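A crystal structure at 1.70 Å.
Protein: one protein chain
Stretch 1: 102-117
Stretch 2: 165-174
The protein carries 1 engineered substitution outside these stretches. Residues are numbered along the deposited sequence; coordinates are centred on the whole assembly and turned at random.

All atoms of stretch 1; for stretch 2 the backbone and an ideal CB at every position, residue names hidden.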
# COMPACT_ATOMS: atom_id res chain seq x y z
N SER A 102 -2.89 10.66 -4.88
CA SER A 102 -1.95 11.38 -5.73
C SER A 102 -2.23 12.87 -5.58
O SER A 102 -3.35 13.31 -5.81
CB SER A 102 -2.06 10.93 -7.18
OG SER A 102 -1.72 9.57 -7.27
N TRP A 103 -1.20 13.63 -5.19
CA TRP A 103 -1.39 15.05 -4.89
C TRP A 103 -0.96 15.99 -6.00
O TRP A 103 -1.34 17.17 -5.96
CB TRP A 103 -0.62 15.44 -3.61
CG TRP A 103 -0.89 14.56 -2.43
CD1 TRP A 103 -0.22 13.42 -2.09
CD2 TRP A 103 -1.96 14.71 -1.46
NE1 TRP A 103 -0.79 12.86 -0.96
CE2 TRP A 103 -1.85 13.64 -0.56
CE3 TRP A 103 -2.98 15.65 -1.28
CZ2 TRP A 103 -2.72 13.47 0.50
CZ3 TRP A 103 -3.86 15.48 -0.23
CH2 TRP A 103 -3.70 14.39 0.67
N HIS A 104 -0.15 15.53 -6.97
CA HIS A 104 0.52 16.48 -7.86
C HIS A 104 -0.44 17.20 -8.80
O HIS A 104 -0.08 18.28 -9.29
CB HIS A 104 1.65 15.80 -8.65
CG HIS A 104 1.19 14.97 -9.81
ND1 HIS A 104 1.01 13.61 -9.73
CD2 HIS A 104 0.94 15.31 -11.10
CE1 HIS A 104 0.63 13.14 -10.91
NE2 HIS A 104 0.59 14.15 -11.76
N ASN A 105 -1.64 16.66 -9.07
CA ASN A 105 -2.62 17.39 -9.86
C ASN A 105 -3.45 18.33 -9.01
O ASN A 105 -4.42 18.91 -9.52
CB ASN A 105 -3.57 16.43 -10.59
CG ASN A 105 -2.87 15.59 -11.63
OD1 ASN A 105 -2.91 14.36 -11.56
ND2 ASN A 105 -2.22 16.24 -12.59
N HIS A 106 -3.06 18.53 -7.75
CA HIS A 106 -3.84 19.28 -6.78
C HIS A 106 -2.98 20.27 -5.99
O HIS A 106 -3.38 20.67 -4.89
CB HIS A 106 -4.54 18.31 -5.84
CG HIS A 106 -5.32 17.27 -6.57
ND1 HIS A 106 -6.54 17.54 -7.16
CD2 HIS A 106 -5.05 15.97 -6.85
CE1 HIS A 106 -6.99 16.45 -7.76
NE2 HIS A 106 -6.10 15.48 -7.58
N VAL A 107 -1.83 20.67 -6.53
CA VAL A 107 -0.95 21.60 -5.86
C VAL A 107 -0.67 22.78 -6.77
O VAL A 107 -0.69 22.68 -8.00
CB VAL A 107 0.38 20.93 -5.42
CG1 VAL A 107 0.09 19.88 -4.38
CG2 VAL A 107 1.11 20.33 -6.61
N THR A 108 -0.45 23.93 -6.15
CA THR A 108 -0.13 25.14 -6.88
C THR A 108 0.97 25.87 -6.15
O THR A 108 1.18 25.69 -4.95
CB THR A 108 -1.36 26.05 -7.04
OG1 THR A 108 -1.77 26.52 -5.75
CG2 THR A 108 -2.52 25.30 -7.67
N GLY A 109 1.69 26.71 -6.88
CA GLY A 109 2.71 27.55 -6.29
C GLY A 109 4.03 26.83 -6.06
O GLY A 109 4.14 25.60 -6.10
N SER A 110 5.05 27.64 -5.77
CA SER A 110 6.40 27.09 -5.64
C SER A 110 6.54 26.19 -4.43
O SER A 110 7.47 25.37 -4.40
CB SER A 110 7.43 28.22 -5.58
OG SER A 110 7.02 29.25 -4.69
N ASN A 111 5.66 26.29 -3.44
CA ASN A 111 5.77 25.42 -2.27
C ASN A 111 4.62 24.42 -2.19
O ASN A 111 4.26 23.97 -1.09
CB ASN A 111 5.89 26.22 -0.98
CG ASN A 111 6.54 25.39 0.15
OD1 ASN A 111 7.28 24.43 -0.13
ND2 ASN A 111 6.26 25.74 1.40
N PHE A 112 4.06 24.04 -3.33
CA PHE A 112 3.14 22.89 -3.43
C PHE A 112 1.97 23.01 -2.46
O PHE A 112 1.68 22.09 -1.68
CB PHE A 112 3.87 21.55 -3.21
CG PHE A 112 5.12 21.35 -4.04
CD1 PHE A 112 5.04 21.04 -5.39
CD2 PHE A 112 6.37 21.39 -3.45
CE1 PHE A 112 6.17 20.83 -6.14
CE2 PHE A 112 7.51 21.17 -4.20
CZ PHE A 112 7.42 20.89 -5.54
N THR A 113 1.26 24.11 -2.55
CA THR A 113 0.07 24.29 -1.72
C THR A 113 -1.02 23.35 -2.20
O THR A 113 -1.44 23.44 -3.36
CB THR A 113 -0.43 25.72 -1.78
OG1 THR A 113 0.60 26.62 -1.36
CG2 THR A 113 -1.64 25.89 -0.87
N ILE A 114 -1.51 22.51 -1.30
CA ILE A 114 -2.58 21.57 -1.64
C ILE A 114 -3.91 22.31 -1.70
O ILE A 114 -4.25 23.08 -0.79
CB ILE A 114 -2.65 20.41 -0.63
CG1 ILE A 114 -1.33 19.62 -0.60
CG2 ILE A 114 -3.80 19.48 -0.98
CD1 ILE A 114 -1.24 18.65 0.57
N SER A 115 -4.66 22.08 -2.77
CA SER A 115 -6.01 22.59 -2.91
C SER A 115 -6.85 22.22 -1.69
O SER A 115 -6.92 21.05 -1.30
CB SER A 115 -6.66 22.01 -4.16
OG SER A 115 -8.07 21.99 -4.00
N LYS A 116 -7.46 23.24 -1.09
CA LYS A 116 -8.31 23.00 0.07
C LYS A 116 -9.45 22.04 -0.25
O LYS A 116 -9.78 21.17 0.56
CB LYS A 116 -8.86 24.30 0.62
CG LYS A 116 -9.60 24.12 1.93
CD LYS A 116 -10.07 25.47 2.50
CE LYS A 116 -10.89 25.29 3.77
NZ LYS A 116 -12.12 24.48 3.54
N ARG A 117 -10.09 22.19 -1.42
CA ARG A 117 -11.23 21.33 -1.74
C ARG A 117 -10.80 19.88 -1.82
O ARG A 117 -11.51 18.98 -1.36
CB ARG A 117 -11.89 21.76 -3.06
CG ARG A 117 -12.64 23.06 -2.92
CD ARG A 117 -13.32 23.46 -4.20
NE ARG A 117 -14.42 22.56 -4.55
CZ ARG A 117 -14.45 21.78 -5.64
NH1 ARG A 117 -13.45 21.77 -6.50
NH2 ARG A 117 -15.51 21.02 -5.87
N UNK A 165 6.67 19.66 2.12
CA UNK A 165 5.47 20.47 1.99
C UNK A 165 4.21 19.63 2.06
O UNK A 165 3.26 19.98 2.77
CB UNK A 165 5.50 21.25 0.68
N UNK A 166 4.14 18.54 1.28
CA UNK A 166 2.97 17.68 1.33
C UNK A 166 2.74 17.18 2.75
O UNK A 166 1.61 17.26 3.26
CB UNK A 166 3.13 16.50 0.37
N UNK A 167 3.79 16.65 3.40
CA UNK A 167 3.56 16.03 4.69
C UNK A 167 3.36 17.05 5.79
O UNK A 167 2.61 16.76 6.72
CB UNK A 167 4.73 15.11 5.05
N UNK A 168 3.91 18.26 5.68
CA UNK A 168 3.56 19.29 6.65
C UNK A 168 2.07 19.59 6.57
O UNK A 168 1.37 19.67 7.59
CB UNK A 168 4.38 20.56 6.41
N UNK A 169 1.56 19.75 5.35
CA UNK A 169 0.16 20.11 5.16
C UNK A 169 -0.76 18.97 5.59
O UNK A 169 -1.74 19.20 6.30
CB UNK A 169 -0.10 20.48 3.70
N UNK A 170 -0.46 17.75 5.14
CA UNK A 170 -1.33 16.62 5.46
C UNK A 170 -1.24 16.29 6.95
O UNK A 170 -2.26 16.10 7.62
CB UNK A 170 -0.96 15.40 4.62
N UNK A 171 -0.03 16.20 7.49
CA UNK A 171 0.10 15.85 8.90
C UNK A 171 -0.57 16.89 9.78
O UNK A 171 -1.20 16.56 10.79
CB UNK A 171 1.57 15.71 9.28
N UNK A 172 -0.47 18.17 9.41
CA UNK A 172 -1.11 19.21 10.21
C UNK A 172 -2.62 19.03 10.20
O UNK A 172 -3.28 19.15 11.25
CB UNK A 172 -0.74 20.60 9.69
N UNK A 173 -3.21 18.75 9.04
CA UNK A 173 -4.66 18.59 8.97
C UNK A 173 -5.12 17.47 9.89
O UNK A 173 -6.17 17.58 10.53
CB UNK A 173 -5.10 18.31 7.53
N UNK A 174 -4.36 16.36 9.94
CA UNK A 174 -4.78 15.14 10.62
C UNK A 174 -4.12 14.97 11.98
O UNK A 174 -4.16 13.87 12.54
CB UNK A 174 -4.47 13.92 9.75

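Position 165 lies on a helical backbone with CA-to-CB pointing toward the hairpin of stretch 1. The ideal CB is 3.5 Å from Asn-111 O and 4.2 Å from Phe-112 CD2, and a carbonyl oxygen waits for a donor. A small side chain suits, ideally one with a hydroxyl. The residue is Ser-165: with chi1 in the t well, its OG donates a hydrogen bond to Asn-111 O at 2.6 Å, while its CB sits at the edge of the Phe-112 ring.

At position 166 CA-to-CB points sideways, and the ideal CB is 4.9 Å from Ile-114 CD1 and 5.2 Å from Trp-103 CD1. The surroundings are hydrocarbon and indole, so an aliphatic chain long enough to reach in, such as leucine, isoleucine or methionine, would fit. Ile-166 is found. Its CD1 approaches Ile-114 CG1 (3.8 Å), Val-107 CG1 (3.9 Å) and Trp-103 CB (3.9 Å), and its CG2 lies over the face of the Trp-103 five-membered ring.

Position 167 points away and position 168 is out of reach, so stretch 1 sets little preference at either; they hold Trp-167 and Thr-168.

Position 169 comes one helical turn after 165 and again points toward stretch 1. Its ideal CB is 3.8 Å from Ile-114 CD1, but farther along the hairpin backbone offers both an acceptor, Phe-112 O, and a donor, Ile-114 N. A hydrocarbon could pack near the CB, yet a carboxamide on a flexible stem can answer both polar groups. Gln-169 does so: its NE2 donates to Phe-112 O at 2.8 Å, and Ile-114 N donates to its OE1 at 2.8 Å, both nearly linear.

Position 170 points toward the Trp-103 ring, with the ideal CB 4.9 Å from Trp-103 CZ2 and 5.2 Å from Ile-114 CD1. A modest aliphatic group would fill this gap. Val-170 places CG2 over the face of the six-membered ring, 3.7 Å from Trp-103 CH2, and 3.8 Å from Ile-114 CD1.

Positions 171 and 172 are out of reach, so stretch 1 sets no preference at either; they hold Ala-171, and Thr-172, whose OG1 donates to Thr-168 O.

Position 173 points toward stretch 1 but has none of it within 5.5 Å of its ideal CB, so contact requires a long chain. Arg-173 spans the gap: its NH2 comes 4.2 Å from Lys-116 CG, part of the lysine's aliphatic stem, which lies at the guanidinium edge.

Position 174 leaves helical geometry and points toward stretch 1 with nothing near, so many types would serve; Phe-174 makes no contact there.

Stretch 2, residues 165-174: SIWTQVATRF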
# COMPACT_ATOMS: atom_id res chain seq x y z
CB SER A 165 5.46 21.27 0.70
OG SER A 165 4.28 22.05 0.70
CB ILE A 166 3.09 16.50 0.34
CG1 ILE A 166 3.13 16.99 -1.11
CG2 ILE A 166 1.94 15.51 0.54
CD1 ILE A 166 1.88 17.75 -1.61
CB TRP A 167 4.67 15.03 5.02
CG TRP A 167 4.37 13.73 4.34
CD1 TRP A 167 5.07 13.12 3.32
CD2 TRP A 167 3.23 12.90 4.60
NE1 TRP A 167 4.43 11.97 2.94
CE2 TRP A 167 3.30 11.80 3.71
CE3 TRP A 167 2.16 12.96 5.50
CZ2 TRP A 167 2.35 10.79 3.69
CZ3 TRP A 167 1.22 11.95 5.48
CH2 TRP A 167 1.32 10.88 4.58
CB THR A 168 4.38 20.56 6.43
OG1 THR A 168 5.76 20.32 6.71
CG2 THR A 168 3.92 21.68 7.34
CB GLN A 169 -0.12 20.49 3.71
CG GLN A 169 0.52 21.78 3.31
CD GLN A 169 0.36 22.05 1.85
OE1 GLN A 169 -0.71 22.51 1.40
NE2 GLN A 169 1.42 21.80 1.09
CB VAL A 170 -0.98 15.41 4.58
CG1 VAL A 170 -1.78 14.18 5.00
CG2 VAL A 170 -1.22 15.78 3.10
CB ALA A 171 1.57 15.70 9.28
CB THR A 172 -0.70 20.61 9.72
OG1 THR A 172 0.70 20.81 9.92
CG2 THR A 172 -1.45 21.69 10.49
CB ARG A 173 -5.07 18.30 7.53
CG ARG A 173 -6.57 18.03 7.31
CD ARG A 173 -7.41 19.26 7.64
NE ARG A 173 -7.29 20.30 6.62
CZ ARG A 173 -8.12 20.43 5.58
NH1 ARG A 173 -9.13 19.60 5.43
NH2 ARG A 173 -7.96 21.42 4.72
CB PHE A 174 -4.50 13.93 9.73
CG PHE A 174 -5.40 13.83 8.53
CD1 PHE A 174 -6.70 13.33 8.64
CD2 PHE A 174 -4.96 14.24 7.28
CE1 PHE A 174 -7.52 13.24 7.52
CE2 PHE A 174 -5.77 14.15 6.18
CZ PHE A 174 -7.05 13.68 6.29
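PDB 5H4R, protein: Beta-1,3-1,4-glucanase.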